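Local coordinates for hypothetical protein (Chromobacterium violaceum, PDB 2ID1) that probably acts as a ribosomal silencing factor, binding ribosomal protein uL14 and so keeping the 30S and 50S subunits from joining, at residues S7-E12 with Q56-E61; L33-I38 with A82-V87; Q47-A52 with E70-G75. All blocks are in the same frame, centred on the assembly; numbering follows the deposited sequence.

Contact 1. Residues S7-E12 with Q56-E61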
loop_
_atom_site.group_PDB
_atom_site.type_symbol
_atom_site.label_atom_id
_atom_site.label_comp_id
_atom_site.label_asym_id
_atom_site.label_seq_id
_atom_site.Cartn_x
_atom_site.Cartn_y
_atom_site.Cartn_z
ATOM N N SER A 7 -3.228 -1.095 -11.606
ATOM C CA SER A 7 -3.482 -1.751 -10.340
ATOM C C SER A 7 -2.730 -3.059 -10.252
ATOM O O SER A 7 -2.069 -3.326 -9.255
ATOM C CB SER A 7 -4.967 -2.030 -10.179
ATOM O OG SER A 7 -5.195 -2.817 -9.024
ATOM N N LYS A 8 -2.843 -3.877 -11.295
ATOM C CA LYS A 8 -2.173 -5.178 -11.335
ATOM C C LYS A 8 -0.654 -5.036 -11.406
ATOM O O LYS A 8 0.089 -5.933 -11.004
ATOM C CB LYS A 8 -2.666 -5.990 -12.538
ATOM C CG LYS A 8 -1.912 -7.312 -12.735
ATOM C CD LYS A 8 -2.602 -8.219 -13.750
ATOM C CE LYS A 8 -4.014 -8.599 -13.296
ATOM N NZ LYS A 8 -4.027 -9.290 -11.980
ATOM N N LEU A 9 -0.215 -3.900 -11.933
ATOM C CA LEU A 9 1.197 -3.582 -12.072
ATOM C C LEU A 9 1.784 -3.263 -10.689
ATOM O O LEU A 9 2.906 -3.665 -10.365
ATOM C CB LEU A 9 1.339 -2.376 -13.003
ATOM C CG LEU A 9 2.630 -2.215 -13.808
ATOM C CD1 LEU A 9 3.805 -1.985 -12.869
ATOM C CD2 LEU A 9 2.852 -3.463 -14.657
ATOM N N ALA A 10 1.007 -2.538 -9.886
ATOM C CA ALA A 10 1.397 -2.151 -8.535
ATOM C C ALA A 10 1.384 -3.365 -7.621
ATOM O O ALA A 10 2.208 -3.473 -6.718
ATOM C CB ALA A 10 0.445 -1.091 -8.003
ATOM N N ILE A 11 0.445 -4.275 -7.859
ATOM C CA ILE A 11 0.326 -5.477 -7.050
ATOM C C ILE A 11 1.475 -6.416 -7.352
ATOM O O ILE A 11 2.168 -6.878 -6.445
ATOM C CB ILE A 11 -1.017 -6.189 -7.310
ATOM C CG1 ILE A 11 -2.161 -5.322 -6.772
ATOM C CG2 ILE A 11 -1.032 -7.564 -6.669
ATOM C CD1 ILE A 11 -3.520 -5.960 -6.874
ATOM N N GLU A 12 1.689 -6.692 -8.629
ATOM C CA GLU A 12 2.775 -7.574 -9.039
ATOM C C GLU A 12 4.074 -7.058 -8.423
ATOM O O GLU A 12 4.884 -7.840 -7.911
ATOM C CB GLU A 12 2.882 -7.594 -10.573
ATOM C CG GLU A 12 3.959 -8.537 -11.131
ATOM C CD GLU A 12 4.036 -8.530 -12.661
ATOM O OE1 GLU A 12 4.392 -7.472 -13.234
ATOM O OE2 GLU A 12 3.740 -9.584 -13.284
ATOM N N GLN A 56 7.210 2.073 -6.930
ATOM C CA GLN A 56 7.500 3.265 -7.708
ATOM C C GLN A 56 8.317 2.933 -8.943
ATOM O O GLN A 56 7.983 3.361 -10.043
ATOM C CB GLN A 56 8.244 4.300 -6.869
ATOM C CG GLN A 56 7.416 4.979 -5.811
ATOM C CD GLN A 56 8.247 5.952 -4.995
ATOM O OE1 GLN A 56 8.801 6.918 -5.530
ATOM N NE2 GLN A 56 8.351 5.696 -3.696
ATOM N N VAL A 57 9.380 2.158 -8.776
ATOM C CA VAL A 57 10.217 1.822 -9.920
ATOM C C VAL A 57 9.479 1.066 -11.020
ATOM O O VAL A 57 9.805 1.206 -12.198
ATOM C CB VAL A 57 11.429 0.996 -9.498
ATOM C CG1 VAL A 57 12.313 0.732 -10.704
ATOM C CG2 VAL A 57 12.197 1.741 -8.434
ATOM N N LYS A 58 8.489 0.275 -10.622
ATOM C CA LYS A 58 7.694 -0.515 -11.556
ATOM C C LYS A 58 6.708 0.349 -12.340
ATOM O O LYS A 58 6.573 0.200 -13.556
ATOM C CB LYS A 58 6.933 -1.606 -10.796
ATOM C CG LYS A 58 7.396 -3.024 -11.091
ATOM C CD LYS A 58 6.933 -3.487 -12.458
ATOM C CE LYS A 58 7.651 -4.760 -12.871
ATOM N NZ LYS A 58 7.444 -5.860 -11.890
ATOM N N LEU A 59 6.019 1.247 -11.640
ATOM C CA LEU A 59 5.061 2.131 -12.286
ATOM C C LEU A 59 5.763 3.175 -13.150
ATOM O O LEU A 59 5.164 3.724 -14.068
ATOM C CB LEU A 59 4.196 2.843 -11.246
ATOM C CG LEU A 59 3.308 1.960 -10.385
ATOM C CD1 LEU A 59 2.586 2.818 -9.376
ATOM C CD2 LEU A 59 2.325 1.215 -11.254
ATOM N N LYS A 60 7.025 3.466 -12.856
ATOM C CA LYS A 60 7.748 4.446 -13.655
ATOM C C LYS A 60 8.231 3.846 -14.978
ATOM O O LYS A 60 8.100 4.480 -16.022
ATOM C CB LYS A 60 8.948 5.021 -12.891
ATOM C CG LYS A 60 8.586 5.960 -11.746
ATOM C CD LYS A 60 9.827 6.437 -10.971
ATOM C CE LYS A 60 9.401 7.270 -9.752
ATOM N NZ LYS A 60 10.485 7.621 -8.791
ATOM N N GLU A 61 8.786 2.635 -14.949
ATOM C CA GLU A 61 9.267 2.015 -16.182
ATOM C C GLU A 61 8.097 1.696 -17.110
ATOM O O GLU A 61 8.298 1.343 -18.267
ATOM C CB GLU A 61 10.061 0.730 -15.888
ATOM C CG GLU A 61 11.240 0.902 -14.906
ATOM C CD GLU A 61 12.203 -0.307 -14.857
ATOM O OE1 GLU A 61 11.736 -1.469 -14.730
ATOM O OE2 GLU A 61 13.439 -0.084 -14.929
#
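Lys58 NZ is shared by two carboxylates of the facing helix. Its main partner is OD2 of Asp16, in a salt bridge; OE1 of Glu12, one turn earlier, makes a second, long one, 3.7 Å from Lys58 NZ. The lysine gets there by bending at chi2 (-74°) and again at chi4, while the glutamate chain runs extended beyond CG; the two side chains cross at about a right angle. Two negative groups beside one ammonium would be expected to favour its charged state. Beneath these charges the contact is aliphatic. CD1 of Leu9 lies against the methylene chain of Lys58, 3.5 Å from its CD, and also meets Leu59 CD2 at 3.9 Å. Helices 3-16 and 45-61 both pack on the mixed four-stranded sheet of the RsfS alpha-beta fold; segments 7-12 and 56-61 run roughly antiparallel, at 141°, with their axes 9.0 Å apart. Their backbones come nearest at Ala10 and Leu59, whose CA atoms are 6.8 Å from each other. Ala10 CB lies 4.4 Å from Leu59 CD2, and Leu9 CB is also near Leu59 CD2. On the sheet side, Ala10 touches Ile38 and Leu59 touches Ala82.

Contact 2. Residues L33-I38 with A82-V87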
loop_
_atom_site.group_PDB
_atom_site.type_symbol
_atom_site.label_atom_id
_atom_site.label_comp_id
_atom_site.label_asym_id
_atom_site.label_seq_id
_atom_site.Cartn_x
_atom_site.Cartn_y
_atom_site.Cartn_z
ATOM N N LEU A 33 -11.146 10.923 -4.965
ATOM C CA LEU A 33 -9.701 10.981 -4.858
ATOM C C LEU A 33 -9.019 9.915 -5.698
ATOM O O LEU A 33 -8.063 10.201 -6.417
ATOM C CB LEU A 33 -9.295 10.822 -3.400
ATOM C CG LEU A 33 -9.993 11.784 -2.435
ATOM C CD1 LEU A 33 -9.564 11.451 -1.022
ATOM C CD2 LEU A 33 -9.655 13.227 -2.783
ATOM N N PHE A 34 -9.522 8.688 -5.604
ATOM C CA PHE A 34 -8.962 7.556 -6.340
ATOM C C PHE A 34 -9.968 6.414 -6.529
ATOM O O PHE A 34 -10.938 6.303 -5.785
ATOM C CB PHE A 34 -7.716 7.030 -5.617
ATOM C CG PHE A 34 -7.813 7.085 -4.115
ATOM C CD1 PHE A 34 -7.230 8.131 -3.407
ATOM C CD2 PHE A 34 -8.521 6.112 -3.416
ATOM C CE1 PHE A 34 -7.366 8.215 -2.023
ATOM C CE2 PHE A 34 -8.666 6.184 -2.032
ATOM C CZ PHE A 34 -8.085 7.235 -1.331
ATOM N N GLN A 35 -9.729 5.568 -7.525
ATOM C CA GLN A 35 -10.626 4.456 -7.812
ATOM C C GLN A 35 -10.233 3.152 -7.121
ATOM O O GLN A 35 -11.077 2.460 -6.539
ATOM C CB GLN A 35 -10.708 4.214 -9.323
ATOM C CG GLN A 35 -11.704 5.094 -10.075
ATOM C CD GLN A 35 -11.413 6.576 -9.936
ATOM O OE1 GLN A 35 -11.837 7.225 -8.968
ATOM N NE2 GLN A 35 -10.677 7.124 -10.900
ATOM N N ARG A 36 -8.952 2.808 -7.191
ATOM C CA ARG A 36 -8.468 1.584 -6.572
ATOM C C ARG A 36 -7.382 1.858 -5.537
ATOM O O ARG A 36 -6.513 2.703 -5.740
ATOM C CB ARG A 36 -7.941 0.641 -7.652
ATOM C CG ARG A 36 -8.531 -0.751 -7.569
ATOM C CD ARG A 36 -9.476 -1.076 -8.731
ATOM N NE ARG A 36 -10.546 -0.097 -8.936
ATOM C CZ ARG A 36 -11.581 -0.290 -9.756
ATOM N NH1 ARG A 36 -11.683 -1.429 -10.435
ATOM N NH2 ARG A 36 -12.501 0.657 -9.920
HETATM N N MSE A 37 -7.451 1.143 -4.421
HETATM C CA MSE A 37 -6.486 1.278 -3.336
HETATM C C MSE A 37 -5.882 -0.080 -3.038
HETATM O O MSE A 37 -6.551 -1.100 -3.152
HETATM C CB MSE A 37 -7.155 1.788 -2.069
HETATM C CG MSE A 37 -6.235 1.721 -0.868
HETATM SE SE MSE A 37 -6.937 2.547 0.725
HETATM C CE MSE A 37 -6.567 4.420 0.298
ATOM N N ILE A 38 -4.624 -0.093 -2.629
ATOM C CA ILE A 38 -3.951 -1.347 -2.324
ATOM C C ILE A 38 -3.226 -1.230 -0.990
ATOM O O ILE A 38 -2.576 -0.225 -0.718
ATOM C CB ILE A 38 -2.927 -1.694 -3.413
ATOM C CG1 ILE A 38 -3.620 -1.742 -4.770
ATOM C CG2 ILE A 38 -2.260 -3.016 -3.095
ATOM C CD1 ILE A 38 -2.680 -1.949 -5.915
ATOM N N ALA A 82 -0.465 7.245 -6.710
ATOM C CA ALA A 82 -0.380 7.121 -8.167
ATOM C C ALA A 82 -1.614 7.627 -8.913
ATOM O O ALA A 82 -2.086 6.977 -9.852
ATOM C CB ALA A 82 -0.100 5.671 -8.554
ATOM N N GLY A 83 -2.131 8.780 -8.490
ATOM C CA GLY A 83 -3.296 9.352 -9.147
ATOM C C GLY A 83 -4.650 8.727 -8.833
ATOM O O GLY A 83 -5.252 9.035 -7.805
ATOM N N ASP A 84 -5.141 7.865 -9.724
ATOM C CA ASP A 84 -6.429 7.217 -9.519
ATOM C C ASP A 84 -6.245 5.945 -8.729
ATOM O O ASP A 84 -7.217 5.304 -8.333
ATOM C CB ASP A 84 -7.088 6.904 -10.854
ATOM C CG ASP A 84 -6.904 8.024 -11.857
ATOM O OD1 ASP A 84 -5.859 8.021 -12.557
ATOM O OD2 ASP A 84 -7.785 8.917 -11.932
ATOM N N VAL A 85 -4.989 5.570 -8.519
ATOM C CA VAL A 85 -4.664 4.390 -7.738
ATOM C C VAL A 85 -3.563 4.756 -6.771
ATOM O O VAL A 85 -2.617 5.457 -7.124
ATOM C CB VAL A 85 -4.181 3.219 -8.616
ATOM C CG1 VAL A 85 -3.427 2.212 -7.766
ATOM C CG2 VAL A 85 -5.365 2.536 -9.262
ATOM N N VAL A 86 -3.686 4.273 -5.544
ATOM C CA VAL A 86 -2.688 4.561 -4.532
ATOM C C VAL A 86 -2.366 3.302 -3.743
ATOM O O VAL A 86 -3.264 2.523 -3.436
ATOM C CB VAL A 86 -3.186 5.665 -3.586
ATOM C CG1 VAL A 86 -4.504 5.259 -2.966
ATOM C CG2 VAL A 86 -2.143 5.936 -2.522
ATOM N N VAL A 87 -1.084 3.110 -3.430
ATOM C CA VAL A 87 -0.620 1.932 -2.684
ATOM C C VAL A 87 -0.165 2.278 -1.276
ATOM O O VAL A 87 0.562 3.250 -1.074
ATOM C CB VAL A 87 0.582 1.233 -3.372
ATOM C CG1 VAL A 87 1.046 0.058 -2.531
ATOM C CG2 VAL A 87 0.199 0.762 -4.758
#
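Phe34, just ahead of the strand, sets its ring over Val86: CG1 of the valine lies 3.9 Å from the ring centroid and 11° off the normal, a CH-pi contact over the centre of one face. At Gln35 the backbone N donates to Asp84 O over 2.7 Å, tilted somewhat from the carbonyl plane; the Gln35 and Asp84 side chains lie side by side, their amide and carboxylate planes 50° apart, without a hydrogen bond. Arg36 N donates to that same oxygen at 3.2 Å, giving Asp84 O two donors from consecutive residues. From here the parallel pairing of the two central strands of the mixed sheet, 36-41 and 85-90, takes over, straight after the type II' turn Ala82-Val85 that links 77-82 to 85-90. Arg36 O accepts from Val86 N, and Arg36 CB packs on Val85 CG2 at 3.6 Å; the guanidinium leads off to a salt bridge with Asp26. Selenomethionine Met37, its CG anti to the backbone N (chi1 171°), lies alongside Val86, with CE 4.0 Å from Val86 CG1. Ile38 N donates to Val86 O over 3.1 Å. On the other face its CD1 meets Val87 CG2 at 4.1 Å, beneath helix 3-16.

Contact 3. Residues Q47-A52 with E70-G75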
loop_
_atom_site.group_PDB
_atom_site.type_symbol
_atom_site.label_atom_id
_atom_site.label_comp_id
_atom_site.label_asym_id
_atom_site.label_seq_id
_atom_site.Cartn_x
_atom_site.Cartn_y
_atom_site.Cartn_z
ATOM N N GLN A 47 11.867 -4.081 4.476
ATOM C CA GLN A 47 10.956 -4.654 3.497
ATOM C C GLN A 47 9.890 -3.656 3.080
ATOM O O GLN A 47 9.500 -3.594 1.923
ATOM C CB GLN A 47 10.263 -5.898 4.049
ATOM C CG GLN A 47 9.834 -6.861 2.945
ATOM C CD GLN A 47 8.639 -7.710 3.317
ATOM O OE1 GLN A 47 8.480 -8.111 4.470
ATOM N NE2 GLN A 47 7.800 -8.004 2.333
ATOM N N VAL A 48 9.404 -2.884 4.032
ATOM C CA VAL A 48 8.392 -1.916 3.726
ATOM C C VAL A 48 8.882 -0.911 2.709
ATOM O O VAL A 48 8.190 -0.610 1.744
ATOM C CB VAL A 48 7.984 -1.173 4.967
ATOM C CG1 VAL A 48 6.963 -0.103 4.615
ATOM C CG2 VAL A 48 7.409 -2.159 5.959
ATOM N N LYS A 49 10.076 -0.380 2.944
ATOM C CA LYS A 49 10.669 0.596 2.056
ATOM C C LYS A 49 11.001 -0.016 0.705
ATOM O O LYS A 49 10.955 0.669 -0.315
ATOM C CB LYS A 49 11.915 1.187 2.705
ATOM C CG LYS A 49 11.592 2.154 3.840
ATOM C CD LYS A 49 12.746 2.312 4.845
ATOM C CE LYS A 49 13.927 3.081 4.274
ATOM N NZ LYS A 49 15.017 3.087 5.286
ATOM N N ALA A 50 11.329 -1.306 0.696
ATOM C CA ALA A 50 11.648 -2.007 -0.548
ATOM C C ALA A 50 10.367 -2.203 -1.356
ATOM O O ALA A 50 10.360 -2.056 -2.573
ATOM C CB ALA A 50 12.289 -3.358 -0.242
ATOM N N LEU A 51 9.288 -2.547 -0.666
ATOM C CA LEU A 51 8.002 -2.737 -1.315
ATOM C C LEU A 51 7.585 -1.379 -1.894
ATOM O O LEU A 51 7.136 -1.296 -3.038
ATOM C CB LEU A 51 6.958 -3.240 -0.302
ATOM C CG LEU A 51 7.114 -4.663 0.268
ATOM C CD1 LEU A 51 6.309 -4.797 1.544
ATOM C CD2 LEU A 51 6.676 -5.699 -0.765
ATOM N N ALA A 52 7.753 -0.316 -1.104
ATOM C CA ALA A 52 7.416 1.028 -1.546
ATOM C C ALA A 52 8.270 1.388 -2.758
ATOM O O ALA A 52 7.764 1.931 -3.733
ATOM C CB ALA A 52 7.654 2.019 -0.438
ATOM N N GLU A 70 5.217 9.346 0.576
ATOM C CA GLU A 70 5.207 9.954 1.897
ATOM C C GLU A 70 5.482 8.881 2.928
ATOM O O GLU A 70 4.990 7.761 2.818
ATOM C CB GLU A 70 3.847 10.592 2.168
ATOM C CG GLU A 70 3.793 11.459 3.419
ATOM C CD GLU A 70 2.375 11.936 3.732
ATOM O OE1 GLU A 70 1.666 12.361 2.787
ATOM O OE2 GLU A 70 1.974 11.891 4.919
ATOM N N GLY A 71 6.275 9.225 3.929
ATOM C CA GLY A 71 6.595 8.262 4.965
ATOM C C GLY A 71 7.598 7.217 4.520
ATOM O O GLY A 71 7.774 6.201 5.196
ATOM N N HIS A 72 8.262 7.465 3.393
ATOM C CA HIS A 72 9.239 6.520 2.888
ATOM C C HIS A 72 10.475 6.457 3.787
ATOM O O HIS A 72 11.309 5.556 3.666
ATOM C CB HIS A 72 9.678 6.900 1.476
ATOM C CG HIS A 72 10.395 5.796 0.765
ATOM N ND1 HIS A 72 9.740 4.866 -0.013
ATOM C CD2 HIS A 72 11.694 5.405 0.804
ATOM C CE1 HIS A 72 10.601 3.947 -0.418
ATOM N NE2 HIS A 72 11.794 4.251 0.065
ATOM N N GLU A 73 10.580 7.409 4.702
ATOM C CA GLU A 73 11.716 7.503 5.605
ATOM C C GLU A 73 11.716 6.481 6.732
ATOM O O GLU A 73 12.541 5.570 6.746
ATOM C CB GLU A 73 11.761 8.919 6.169
ATOM C CG GLU A 73 10.359 9.457 6.546
ATOM C CD GLU A 73 9.777 10.481 5.554
ATOM O OE1 GLU A 73 10.249 10.577 4.393
ATOM O OE2 GLU A 73 8.824 11.185 5.953
ATOM N N SER A 74 10.795 6.631 7.679
ATOM C CA SER A 74 10.697 5.724 8.825
ATOM C C SER A 74 10.386 4.283 8.414
ATOM O O SER A 74 10.778 3.336 9.100
ATOM C CB SER A 74 9.600 6.195 9.763
ATOM O OG SER A 74 8.329 5.885 9.200
ATOM N N GLY A 75 9.656 4.127 7.311
ATOM C CA GLY A 75 9.316 2.799 6.828
ATOM C C GLY A 75 8.276 2.094 7.679
ATOM O O GLY A 75 8.299 0.874 7.846
#
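The connection from helix 45-61 to strand 77-82, one of the helix-to-strand links of this alpha-beta fold, turns back along the helix it has just left, and residues 70-75 pack against the helix turns at 47-52. No hydrogen bond joins the two segments: the contact is made by van der Waals packing, with several backbone carbonyls set against aliphatic carbons. Lys49 and His72 bury the most area. The imidazole of His72 is carried to the helix with CG anti to the backbone N (chi1 -165°), and its CE1 comes to 3.3 Å from Lys49 O and 3.5 Å from Ala52 CB, both approaching the ring obliquely. CG of Lys49 sits above one face of that ring, offset toward the rim. From there the lysine chain passes over the backbone of the loop: CG is 3.4 Å from His72 O, and CD and CE lie near the carbonyl oxygens of both His72 and Glu73. The bend at chi3 (71°) fixes where CE goes, and Lys49 NZ ends near Glu73 O, at 3.8 Å. These carbonyls would offer the ammonium a mildly favourable electrostatic setting. At the far end of the loop Gly75, in a positive-phi conformation that glycine adopts readily, brings its backbone close to the helix, its CA 3.8 Å from Lys49 CG. Beyond the two segments, the preceding residue of the loop, Ser74, gives its carbonyl oxygen to Asn45 ND2 near the start of the helix, while Val48 and Ala52 continue inward onto Val78 of the sheet. Gly75 O lies 3.5 Å from Val48 CB and close to both valine methyls.

In the fold
Three contacts show how a small alpha-beta domain ties distant parts of one chain together. Contacts 1 and 2 adjoin, their centres 12 Å apart: Ile38 CD1 of the sheet fits against helix 3-16, 3.5 Å from Ile11 CG1, and Val87 CG2 lies 3.7 Å from Ala10 CB. Contact 3 draws on the same helix as contact 1, 45-61, nearer its start; their centres are 15 Å apart and they meet where Gln56 lies by His72. Contacts 2 and 3 sit on opposite sides of the chain's centre, with centres about 17 Å apart and nearest atoms about 6 Å apart. Along the chain, both segments of contact 3 fall between those of contact 2.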